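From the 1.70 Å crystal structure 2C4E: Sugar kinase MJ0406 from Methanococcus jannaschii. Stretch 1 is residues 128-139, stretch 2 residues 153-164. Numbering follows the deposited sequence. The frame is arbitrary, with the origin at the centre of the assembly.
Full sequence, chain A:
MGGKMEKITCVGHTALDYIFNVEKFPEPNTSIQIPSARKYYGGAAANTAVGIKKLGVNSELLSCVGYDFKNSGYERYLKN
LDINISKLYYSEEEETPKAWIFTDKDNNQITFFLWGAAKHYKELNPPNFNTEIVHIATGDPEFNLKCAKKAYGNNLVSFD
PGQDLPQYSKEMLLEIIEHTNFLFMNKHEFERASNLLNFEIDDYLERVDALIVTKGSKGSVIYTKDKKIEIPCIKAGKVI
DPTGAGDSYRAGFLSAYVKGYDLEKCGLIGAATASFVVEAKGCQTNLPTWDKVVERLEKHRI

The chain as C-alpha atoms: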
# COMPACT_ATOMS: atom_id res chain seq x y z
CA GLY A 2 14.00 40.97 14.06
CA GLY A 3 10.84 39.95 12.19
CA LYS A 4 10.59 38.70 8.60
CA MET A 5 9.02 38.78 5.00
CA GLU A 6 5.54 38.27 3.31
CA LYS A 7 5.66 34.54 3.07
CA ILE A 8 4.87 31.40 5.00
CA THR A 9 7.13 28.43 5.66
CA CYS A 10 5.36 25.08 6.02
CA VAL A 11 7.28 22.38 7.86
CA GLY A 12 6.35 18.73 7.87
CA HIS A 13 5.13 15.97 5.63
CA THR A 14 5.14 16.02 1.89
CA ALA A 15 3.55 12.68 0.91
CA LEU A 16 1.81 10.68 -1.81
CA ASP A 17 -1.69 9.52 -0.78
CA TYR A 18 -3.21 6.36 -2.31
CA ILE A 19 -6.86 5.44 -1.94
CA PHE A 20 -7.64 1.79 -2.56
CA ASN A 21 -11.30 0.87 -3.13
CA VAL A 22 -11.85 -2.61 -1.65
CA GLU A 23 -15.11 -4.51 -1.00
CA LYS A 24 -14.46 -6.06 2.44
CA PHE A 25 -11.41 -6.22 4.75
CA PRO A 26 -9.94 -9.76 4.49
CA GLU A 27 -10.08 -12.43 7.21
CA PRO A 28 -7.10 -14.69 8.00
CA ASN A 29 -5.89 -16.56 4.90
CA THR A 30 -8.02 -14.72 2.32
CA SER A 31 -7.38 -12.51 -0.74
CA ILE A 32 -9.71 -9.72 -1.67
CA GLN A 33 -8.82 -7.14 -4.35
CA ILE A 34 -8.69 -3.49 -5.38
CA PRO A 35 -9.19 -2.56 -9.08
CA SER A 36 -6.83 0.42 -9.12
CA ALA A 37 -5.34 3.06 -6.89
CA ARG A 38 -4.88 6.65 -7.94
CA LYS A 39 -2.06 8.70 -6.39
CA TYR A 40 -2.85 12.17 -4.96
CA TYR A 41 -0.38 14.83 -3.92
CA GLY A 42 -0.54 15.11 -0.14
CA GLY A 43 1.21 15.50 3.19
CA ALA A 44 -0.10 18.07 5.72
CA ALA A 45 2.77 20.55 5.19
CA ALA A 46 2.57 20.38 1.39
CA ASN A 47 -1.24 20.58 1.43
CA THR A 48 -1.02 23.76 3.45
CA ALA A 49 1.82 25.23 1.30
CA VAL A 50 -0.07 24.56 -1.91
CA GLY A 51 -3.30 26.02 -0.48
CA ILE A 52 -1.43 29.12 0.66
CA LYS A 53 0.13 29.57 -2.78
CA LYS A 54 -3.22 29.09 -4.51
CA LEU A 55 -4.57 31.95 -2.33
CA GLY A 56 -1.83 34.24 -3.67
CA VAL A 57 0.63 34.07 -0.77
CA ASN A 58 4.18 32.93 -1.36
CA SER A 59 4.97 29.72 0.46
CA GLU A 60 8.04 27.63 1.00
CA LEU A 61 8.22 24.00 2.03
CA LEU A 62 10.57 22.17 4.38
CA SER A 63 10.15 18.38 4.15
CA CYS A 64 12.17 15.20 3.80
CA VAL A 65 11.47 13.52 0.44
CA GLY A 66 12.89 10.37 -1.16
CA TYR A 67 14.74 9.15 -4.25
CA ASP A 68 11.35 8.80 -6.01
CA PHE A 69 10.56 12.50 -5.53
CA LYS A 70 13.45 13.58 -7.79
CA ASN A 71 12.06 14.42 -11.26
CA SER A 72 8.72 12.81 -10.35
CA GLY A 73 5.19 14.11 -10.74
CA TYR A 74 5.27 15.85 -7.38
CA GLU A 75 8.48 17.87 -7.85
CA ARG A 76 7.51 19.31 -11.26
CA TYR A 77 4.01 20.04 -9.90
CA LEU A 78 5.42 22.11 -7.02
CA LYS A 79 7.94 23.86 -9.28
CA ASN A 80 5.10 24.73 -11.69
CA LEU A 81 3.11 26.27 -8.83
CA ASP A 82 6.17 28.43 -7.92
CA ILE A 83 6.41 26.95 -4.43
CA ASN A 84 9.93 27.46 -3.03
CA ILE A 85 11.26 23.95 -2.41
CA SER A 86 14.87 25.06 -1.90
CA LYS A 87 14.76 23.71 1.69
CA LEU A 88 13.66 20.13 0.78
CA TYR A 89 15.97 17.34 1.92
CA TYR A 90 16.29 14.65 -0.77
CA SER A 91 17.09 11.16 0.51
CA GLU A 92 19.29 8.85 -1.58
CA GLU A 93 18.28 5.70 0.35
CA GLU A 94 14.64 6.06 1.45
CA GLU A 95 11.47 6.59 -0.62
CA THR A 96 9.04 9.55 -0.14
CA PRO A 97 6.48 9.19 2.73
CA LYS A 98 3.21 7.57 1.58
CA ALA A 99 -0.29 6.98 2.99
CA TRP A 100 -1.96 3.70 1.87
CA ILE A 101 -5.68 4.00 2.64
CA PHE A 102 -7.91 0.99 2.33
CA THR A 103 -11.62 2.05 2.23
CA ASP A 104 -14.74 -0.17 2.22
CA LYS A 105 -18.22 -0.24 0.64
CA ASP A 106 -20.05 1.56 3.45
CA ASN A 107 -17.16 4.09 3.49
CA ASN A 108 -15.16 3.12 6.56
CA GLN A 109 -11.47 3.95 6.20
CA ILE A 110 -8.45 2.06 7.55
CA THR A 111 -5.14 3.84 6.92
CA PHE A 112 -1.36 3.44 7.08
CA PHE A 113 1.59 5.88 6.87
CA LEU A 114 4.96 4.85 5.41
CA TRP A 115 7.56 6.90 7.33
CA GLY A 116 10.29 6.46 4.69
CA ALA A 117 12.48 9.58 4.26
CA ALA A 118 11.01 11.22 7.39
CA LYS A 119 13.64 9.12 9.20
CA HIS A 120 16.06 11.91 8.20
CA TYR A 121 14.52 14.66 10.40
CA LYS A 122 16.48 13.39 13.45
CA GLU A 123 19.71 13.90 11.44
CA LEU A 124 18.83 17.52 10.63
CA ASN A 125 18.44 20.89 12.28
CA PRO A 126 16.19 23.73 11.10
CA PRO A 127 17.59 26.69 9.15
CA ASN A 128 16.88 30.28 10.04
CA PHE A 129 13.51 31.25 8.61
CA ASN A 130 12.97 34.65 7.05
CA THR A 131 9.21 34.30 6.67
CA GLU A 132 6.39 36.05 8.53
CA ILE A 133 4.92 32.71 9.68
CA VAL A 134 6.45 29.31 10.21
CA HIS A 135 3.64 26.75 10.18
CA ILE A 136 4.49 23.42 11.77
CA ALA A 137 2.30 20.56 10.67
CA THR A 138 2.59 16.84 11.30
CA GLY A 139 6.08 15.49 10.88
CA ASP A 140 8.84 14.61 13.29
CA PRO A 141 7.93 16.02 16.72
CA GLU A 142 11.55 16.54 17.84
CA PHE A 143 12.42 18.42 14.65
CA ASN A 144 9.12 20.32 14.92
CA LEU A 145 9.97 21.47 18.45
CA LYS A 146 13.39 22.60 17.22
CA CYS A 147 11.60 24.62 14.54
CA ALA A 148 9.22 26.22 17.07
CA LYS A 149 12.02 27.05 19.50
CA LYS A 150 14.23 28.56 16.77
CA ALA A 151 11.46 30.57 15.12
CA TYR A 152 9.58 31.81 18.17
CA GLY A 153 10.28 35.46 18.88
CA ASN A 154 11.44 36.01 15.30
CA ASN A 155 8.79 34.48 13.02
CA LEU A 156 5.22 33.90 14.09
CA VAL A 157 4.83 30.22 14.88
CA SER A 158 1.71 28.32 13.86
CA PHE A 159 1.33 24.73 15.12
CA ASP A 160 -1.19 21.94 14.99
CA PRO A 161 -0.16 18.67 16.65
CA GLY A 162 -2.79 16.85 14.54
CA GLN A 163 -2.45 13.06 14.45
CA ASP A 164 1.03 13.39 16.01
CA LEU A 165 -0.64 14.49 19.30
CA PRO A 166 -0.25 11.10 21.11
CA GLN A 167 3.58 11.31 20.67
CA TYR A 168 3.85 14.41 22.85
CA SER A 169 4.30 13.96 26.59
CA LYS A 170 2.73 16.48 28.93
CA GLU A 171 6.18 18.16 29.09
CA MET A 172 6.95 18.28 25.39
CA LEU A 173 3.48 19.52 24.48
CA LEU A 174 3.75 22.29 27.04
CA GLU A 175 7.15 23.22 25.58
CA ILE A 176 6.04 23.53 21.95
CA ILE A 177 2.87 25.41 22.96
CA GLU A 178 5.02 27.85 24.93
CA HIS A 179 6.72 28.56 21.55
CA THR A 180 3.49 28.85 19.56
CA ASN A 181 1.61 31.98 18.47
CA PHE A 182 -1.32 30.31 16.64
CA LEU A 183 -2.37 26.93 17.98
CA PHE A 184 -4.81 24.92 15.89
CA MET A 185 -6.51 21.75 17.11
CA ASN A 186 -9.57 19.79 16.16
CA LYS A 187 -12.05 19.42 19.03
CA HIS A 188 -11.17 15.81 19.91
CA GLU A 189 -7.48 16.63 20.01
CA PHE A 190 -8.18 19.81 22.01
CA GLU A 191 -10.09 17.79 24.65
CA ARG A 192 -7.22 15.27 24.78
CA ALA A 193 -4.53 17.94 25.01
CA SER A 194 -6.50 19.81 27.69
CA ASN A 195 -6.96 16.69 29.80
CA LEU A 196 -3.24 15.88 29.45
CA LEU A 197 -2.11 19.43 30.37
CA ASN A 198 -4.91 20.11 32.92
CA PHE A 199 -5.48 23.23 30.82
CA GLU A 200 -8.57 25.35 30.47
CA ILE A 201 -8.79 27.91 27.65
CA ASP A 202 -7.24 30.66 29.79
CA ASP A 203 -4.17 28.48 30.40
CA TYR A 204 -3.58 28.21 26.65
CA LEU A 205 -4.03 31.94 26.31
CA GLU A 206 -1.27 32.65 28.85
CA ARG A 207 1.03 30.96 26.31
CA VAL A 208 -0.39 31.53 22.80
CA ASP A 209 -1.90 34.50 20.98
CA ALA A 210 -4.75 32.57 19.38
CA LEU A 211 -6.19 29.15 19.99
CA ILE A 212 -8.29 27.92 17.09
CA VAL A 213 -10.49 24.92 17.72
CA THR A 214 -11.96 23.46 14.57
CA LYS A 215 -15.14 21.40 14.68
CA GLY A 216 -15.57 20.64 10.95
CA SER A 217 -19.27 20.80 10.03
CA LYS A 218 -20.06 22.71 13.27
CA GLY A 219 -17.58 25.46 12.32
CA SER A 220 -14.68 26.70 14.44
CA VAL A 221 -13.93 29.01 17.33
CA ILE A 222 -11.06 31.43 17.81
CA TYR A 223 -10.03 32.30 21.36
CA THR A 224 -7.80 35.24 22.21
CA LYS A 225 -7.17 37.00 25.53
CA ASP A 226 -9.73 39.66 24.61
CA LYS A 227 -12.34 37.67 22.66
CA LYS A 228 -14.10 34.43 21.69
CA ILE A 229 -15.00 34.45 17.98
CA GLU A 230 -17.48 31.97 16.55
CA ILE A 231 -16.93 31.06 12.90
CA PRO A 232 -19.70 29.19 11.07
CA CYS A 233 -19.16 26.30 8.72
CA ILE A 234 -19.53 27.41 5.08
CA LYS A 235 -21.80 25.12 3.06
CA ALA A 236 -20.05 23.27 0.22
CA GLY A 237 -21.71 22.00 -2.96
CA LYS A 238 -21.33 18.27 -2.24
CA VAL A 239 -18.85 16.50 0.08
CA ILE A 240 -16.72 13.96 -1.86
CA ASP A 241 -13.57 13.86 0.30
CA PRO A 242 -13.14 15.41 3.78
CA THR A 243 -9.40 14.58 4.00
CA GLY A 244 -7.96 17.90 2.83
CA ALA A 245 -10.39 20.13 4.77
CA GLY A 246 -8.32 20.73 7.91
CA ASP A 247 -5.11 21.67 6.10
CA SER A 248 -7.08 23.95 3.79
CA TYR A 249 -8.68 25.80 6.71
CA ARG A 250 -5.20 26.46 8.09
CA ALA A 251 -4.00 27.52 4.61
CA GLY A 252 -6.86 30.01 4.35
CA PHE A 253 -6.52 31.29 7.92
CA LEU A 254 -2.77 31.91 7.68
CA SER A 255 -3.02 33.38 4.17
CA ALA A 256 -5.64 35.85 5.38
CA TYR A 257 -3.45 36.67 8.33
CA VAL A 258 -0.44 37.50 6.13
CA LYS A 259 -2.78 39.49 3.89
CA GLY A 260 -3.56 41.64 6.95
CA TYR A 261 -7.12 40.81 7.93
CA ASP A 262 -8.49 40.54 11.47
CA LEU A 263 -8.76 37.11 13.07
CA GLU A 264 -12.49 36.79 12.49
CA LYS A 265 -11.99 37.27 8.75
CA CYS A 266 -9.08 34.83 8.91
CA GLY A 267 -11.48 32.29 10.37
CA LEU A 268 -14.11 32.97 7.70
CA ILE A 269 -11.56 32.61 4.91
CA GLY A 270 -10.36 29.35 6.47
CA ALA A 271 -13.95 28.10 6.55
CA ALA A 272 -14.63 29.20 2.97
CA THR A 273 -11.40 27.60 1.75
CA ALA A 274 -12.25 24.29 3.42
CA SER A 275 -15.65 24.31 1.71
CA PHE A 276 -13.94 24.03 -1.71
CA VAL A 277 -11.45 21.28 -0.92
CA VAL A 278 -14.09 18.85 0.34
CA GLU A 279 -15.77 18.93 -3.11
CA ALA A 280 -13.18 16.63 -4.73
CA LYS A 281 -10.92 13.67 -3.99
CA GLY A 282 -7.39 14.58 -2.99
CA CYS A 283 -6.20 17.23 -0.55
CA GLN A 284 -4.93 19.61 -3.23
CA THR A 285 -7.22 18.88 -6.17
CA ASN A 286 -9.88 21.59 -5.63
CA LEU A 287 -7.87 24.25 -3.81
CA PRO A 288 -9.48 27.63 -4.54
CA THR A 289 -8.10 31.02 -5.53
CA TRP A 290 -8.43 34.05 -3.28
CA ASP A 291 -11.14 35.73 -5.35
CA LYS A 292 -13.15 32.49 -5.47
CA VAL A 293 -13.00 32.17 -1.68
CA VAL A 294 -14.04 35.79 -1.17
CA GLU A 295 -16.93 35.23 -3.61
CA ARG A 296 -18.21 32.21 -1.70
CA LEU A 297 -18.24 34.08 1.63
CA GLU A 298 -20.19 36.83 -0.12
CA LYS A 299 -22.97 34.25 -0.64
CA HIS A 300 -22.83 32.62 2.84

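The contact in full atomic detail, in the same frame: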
# COMPACT_ATOMS: atom_id res chain seq x y z
N ASN A 128 17.58 29.05 9.73
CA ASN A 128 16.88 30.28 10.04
C ASN A 128 15.77 30.46 9.00
O ASN A 128 15.92 30.10 7.82
CB ASN A 128 17.83 31.49 10.05
CG ASN A 128 18.81 31.45 11.23
OD1 ASN A 128 20.02 31.36 11.03
ND2 ASN A 128 18.27 31.50 12.45
N PHE A 129 14.64 30.96 9.45
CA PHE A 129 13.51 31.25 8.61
C PHE A 129 13.40 32.75 8.49
O PHE A 129 13.57 33.47 9.47
CB PHE A 129 12.24 30.70 9.26
CG PHE A 129 12.26 29.21 9.49
CD1 PHE A 129 12.11 28.35 8.43
CD2 PHE A 129 12.45 28.68 10.75
CE1 PHE A 129 12.13 26.98 8.63
CE2 PHE A 129 12.47 27.30 10.93
CZ PHE A 129 12.29 26.48 9.87
N ASN A 130 13.13 33.23 7.28
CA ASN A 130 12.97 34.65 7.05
C ASN A 130 11.54 35.02 6.70
O ASN A 130 11.29 36.12 6.21
CB ASN A 130 13.92 35.10 5.92
CG ASN A 130 15.38 34.89 6.27
OD1 ASN A 130 16.18 34.49 5.41
ND2 ASN A 130 15.74 35.17 7.52
N THR A 131 10.62 34.12 6.99
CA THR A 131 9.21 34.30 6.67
C THR A 131 8.41 34.92 7.82
O THR A 131 8.83 34.90 8.96
CB THR A 131 8.60 32.93 6.31
OG1 THR A 131 9.02 31.95 7.26
CG2 THR A 131 9.14 32.45 4.97
N GLU A 132 7.25 35.47 7.50
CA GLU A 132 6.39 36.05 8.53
C GLU A 132 5.83 34.99 9.46
O GLU A 132 5.67 35.26 10.64
CB GLU A 132 5.24 36.83 7.90
CG GLU A 132 5.70 38.22 7.49
CD GLU A 132 4.69 39.01 6.71
OE1 GLU A 132 3.48 38.72 6.80
OE2 GLU A 132 5.14 39.95 6.02
N ILE A 133 5.48 33.83 8.91
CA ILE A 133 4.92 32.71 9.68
C ILE A 133 5.64 31.43 9.34
O ILE A 133 5.92 31.16 8.17
CB ILE A 133 3.41 32.52 9.40
CG1 ILE A 133 2.65 33.81 9.68
CG2 ILE A 133 2.89 31.35 10.24
CD1 ILE A 133 1.16 33.70 9.48
N VAL A 134 5.97 30.67 10.36
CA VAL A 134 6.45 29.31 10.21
C VAL A 134 5.32 28.42 10.72
O VAL A 134 5.00 28.43 11.92
CB VAL A 134 7.75 29.09 11.01
CG1 VAL A 134 8.13 27.64 11.02
CG2 VAL A 134 8.86 29.96 10.42
N HIS A 135 4.72 27.65 9.82
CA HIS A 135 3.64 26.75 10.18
C HIS A 135 4.16 25.33 10.25
O HIS A 135 4.75 24.83 9.28
CB HIS A 135 2.50 26.82 9.17
CG HIS A 135 1.41 25.84 9.46
ND1 HIS A 135 0.58 25.95 10.55
CD2 HIS A 135 1.05 24.71 8.81
CE1 HIS A 135 -0.24 24.91 10.57
NE2 HIS A 135 0.01 24.16 9.51
N ILE A 136 3.94 24.70 11.40
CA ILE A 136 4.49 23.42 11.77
C ILE A 136 3.34 22.43 11.81
O ILE A 136 2.51 22.45 12.71
CB ILE A 136 5.17 23.50 13.13
CG1 ILE A 136 6.33 24.48 13.02
CG2 ILE A 136 5.66 22.09 13.54
CD1 ILE A 136 6.99 24.84 14.35
N ALA A 137 3.32 21.57 10.81
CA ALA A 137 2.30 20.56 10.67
C ALA A 137 2.85 19.22 11.12
O ALA A 137 3.92 19.14 11.73
CB ALA A 137 1.83 20.52 9.23
N THR A 138 2.12 18.15 10.86
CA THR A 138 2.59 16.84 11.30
C THR A 138 3.91 16.50 10.62
O THR A 138 4.19 16.90 9.50
CB THR A 138 1.56 15.73 11.04
OG1 THR A 138 1.06 15.85 9.71
CG2 THR A 138 0.35 15.90 11.95
N GLY A 139 4.73 15.77 11.33
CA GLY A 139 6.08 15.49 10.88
C GLY A 139 6.82 14.74 11.94
O GLY A 139 6.34 13.71 12.44
N GLY A 153 9.68 34.20 18.53
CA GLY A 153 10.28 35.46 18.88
C GLY A 153 10.95 36.12 17.70
O GLY A 153 11.49 37.21 17.85
N ASN A 154 10.89 35.47 16.54
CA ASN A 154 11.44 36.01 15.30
C ASN A 154 10.30 35.93 14.29
O ASN A 154 9.73 36.96 13.93
CB ASN A 154 12.67 35.20 14.87
CG ASN A 154 13.27 35.68 13.55
OD1 ASN A 154 14.15 35.01 12.98
ND2 ASN A 154 12.83 36.82 13.08
N ASN A 155 9.96 34.73 13.87
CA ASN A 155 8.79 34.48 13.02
C ASN A 155 7.60 34.15 13.88
O ASN A 155 7.75 33.60 14.98
CB ASN A 155 9.05 33.28 12.09
CG ASN A 155 10.48 33.18 11.69
OD1 ASN A 155 11.30 32.57 12.39
ND2 ASN A 155 10.82 33.84 10.58
N LEU A 156 6.40 34.42 13.40
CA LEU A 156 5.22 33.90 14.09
C LEU A 156 5.19 32.40 13.89
O LEU A 156 5.44 31.93 12.79
CB LEU A 156 3.96 34.53 13.53
CG LEU A 156 3.83 36.00 13.93
CD1 LEU A 156 2.67 36.61 13.17
CD2 LEU A 156 3.62 36.16 15.45
N VAL A 157 4.92 31.66 14.95
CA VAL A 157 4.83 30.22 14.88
C VAL A 157 3.38 29.79 14.90
O VAL A 157 2.63 30.17 15.78
CB VAL A 157 5.59 29.57 16.04
CG1 VAL A 157 5.34 28.08 16.07
CG2 VAL A 157 7.09 29.92 15.93
N SER A 158 3.02 28.97 13.92
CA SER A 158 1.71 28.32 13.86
C SER A 158 1.96 26.82 14.01
O SER A 158 2.91 26.29 13.44
CB SER A 158 1.02 28.65 12.53
OG SER A 158 -0.15 27.87 12.33
N PHE A 159 1.11 26.14 14.77
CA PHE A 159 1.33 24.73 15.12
C PHE A 159 -0.00 24.01 15.24
O PHE A 159 -0.94 24.52 15.83
CB PHE A 159 2.08 24.63 16.46
CG PHE A 159 2.25 23.24 16.97
CD1 PHE A 159 2.89 22.29 16.20
CD2 PHE A 159 1.80 22.90 18.24
CE1 PHE A 159 3.06 20.99 16.69
CE2 PHE A 159 1.95 21.59 18.72
CZ PHE A 159 2.59 20.65 17.95
N ASP A 160 -0.07 22.82 14.69
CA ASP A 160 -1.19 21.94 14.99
C ASP A 160 -0.60 20.56 15.20
O ASP A 160 -0.07 20.01 14.27
CB ASP A 160 -2.19 21.91 13.85
CG ASP A 160 -3.46 21.11 14.18
OD1 ASP A 160 -3.46 20.17 15.04
OD2 ASP A 160 -4.53 21.35 13.63
N PRO A 161 -0.71 20.01 16.40
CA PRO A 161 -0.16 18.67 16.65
C PRO A 161 -0.82 17.59 15.79
O PRO A 161 -0.18 16.57 15.52
CB PRO A 161 -0.47 18.44 18.12
CG PRO A 161 -1.64 19.34 18.40
CD PRO A 161 -1.40 20.54 17.59
N GLY A 162 -2.06 17.80 15.37
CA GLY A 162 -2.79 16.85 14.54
C GLY A 162 -2.71 15.42 15.04
O GLY A 162 -2.80 15.15 16.24
N GLN A 163 -2.51 14.49 14.11
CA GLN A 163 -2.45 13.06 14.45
C GLN A 163 -1.16 12.67 15.17
O GLN A 163 -1.05 11.54 15.67
CB GLN A 163 -2.63 12.20 13.19
CG GLN A 163 -4.00 12.36 12.51
CD GLN A 163 -5.12 11.63 13.24
OE1 GLN A 163 -4.93 11.07 14.32
NE2 GLN A 163 -6.31 11.63 12.64
N ASP A 164 -0.18 13.58 15.21
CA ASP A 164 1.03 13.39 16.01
C ASP A 164 0.76 13.57 17.51
O ASP A 164 1.64 13.28 18.30
CB ASP A 164 2.12 14.41 15.64
CG ASP A 164 2.77 14.14 14.29
OD1 ASP A 164 2.43 13.14 13.62
OD2 ASP A 164 3.65 14.90 13.85
O HOH W 1 13.81 31.52 12.33
O HOH W 2 2.51 19.10 14.20
O HOH W 3 4.27 12.23 11.89

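How is the end of stretch 2 that precedes its strand fastened to stretch 1? Gly153 stays clear of the other stretch, and Asn154 comes no nearer than 3.9 Å, from its OD1 to Phe129 O. The work is done by Asn155, whose CA-to-CB bond points toward stretch 1. Its amide nitrogen ND2 donates two hydrogen bonds to backbone carbonyls, one to Phe129 O at 3.0 Å and one to Thr131 O at 2.8 Å, both nearly straight. A primary amide has two protons, and here each finds a carbonyl, so the side chain ties down the backbone at Phe129 and Thr131, just ahead of the corner at Glu132. The other end of the amide is also used: water 1 donates to Asn155 OD1 at 2.7 Å and accepts from Phe129 N at 3.0 Å. The CB of Asn155 meanwhile packs 3.7 Å from Val134 CG2.

What holds the two strands side by side, and how do their side chains pair? From Leu156 to Phe159 stretch 2 runs parallel to Ile133 through Ile136, with an angle of 19° between the strand directions. As in any parallel ladder, alternate residues use both their NH and their CO across the gap. Leu156 N donates to Glu132 O at 3.0 Å and Leu156 O accepts from Val134 N at 2.8 Å. CA-H...O contacts supplement the ladder, the shortest from Ile133 CA to Leu156 O at 3.2 Å. Leu156 shares a face of the sheet with Ile133, and its CB lies 4.1 Å from Ile133 CG1. Val157 occupies the opposite face with Val134 and Ile136, and its CG1 lies 4.0 Å from Ile136 CD1.

What do Ser158 and Phe159 add? Ser158 N donates to Val134 O at 2.9 Å and Ser158 O accepts from Ile136 N at 2.8 Å. On the face of Leu156 and Ile133, Ser158 OG and His135 ND1 form a 2.7 Å hydrogen bond, the hydroxyl sitting at the edge of the imidazole near its plane, where the nitrogen lone pair or N-H is directed. Phe159 returns to the apolar face, its CD1 3.8 Å from Ile136 CG2, so the two branches of Ile136 touch Val157 and Phe159, alternate residues of stretch 2 on the same face.

What continues the contact once the strands end? Asp160 N closes the series with a longer bond to Ile136 O, at 3.3 Å. The side chain of Asp160 turns back to its own stretch, with OD1 accepting from Gly162 N at 2.8 Å, and Pro161 O lies 3.7 Å from Thr138 CG2. Gly162 has positive phi, and a CB there would fall 3.0 Å from Thr138 CG2, a tight fit. Asp164 then points toward stretch 1, and its OD2 accepts a nearly straight hydrogen bond from Gly139 N at 2.9 Å. Its other oxygen, OD1, receives a bond from water 3 at 2.7 Å, and the same water donates to Gly139 O at 2.6 Å, so Gly139 is held directly through its NH and by water through its CO.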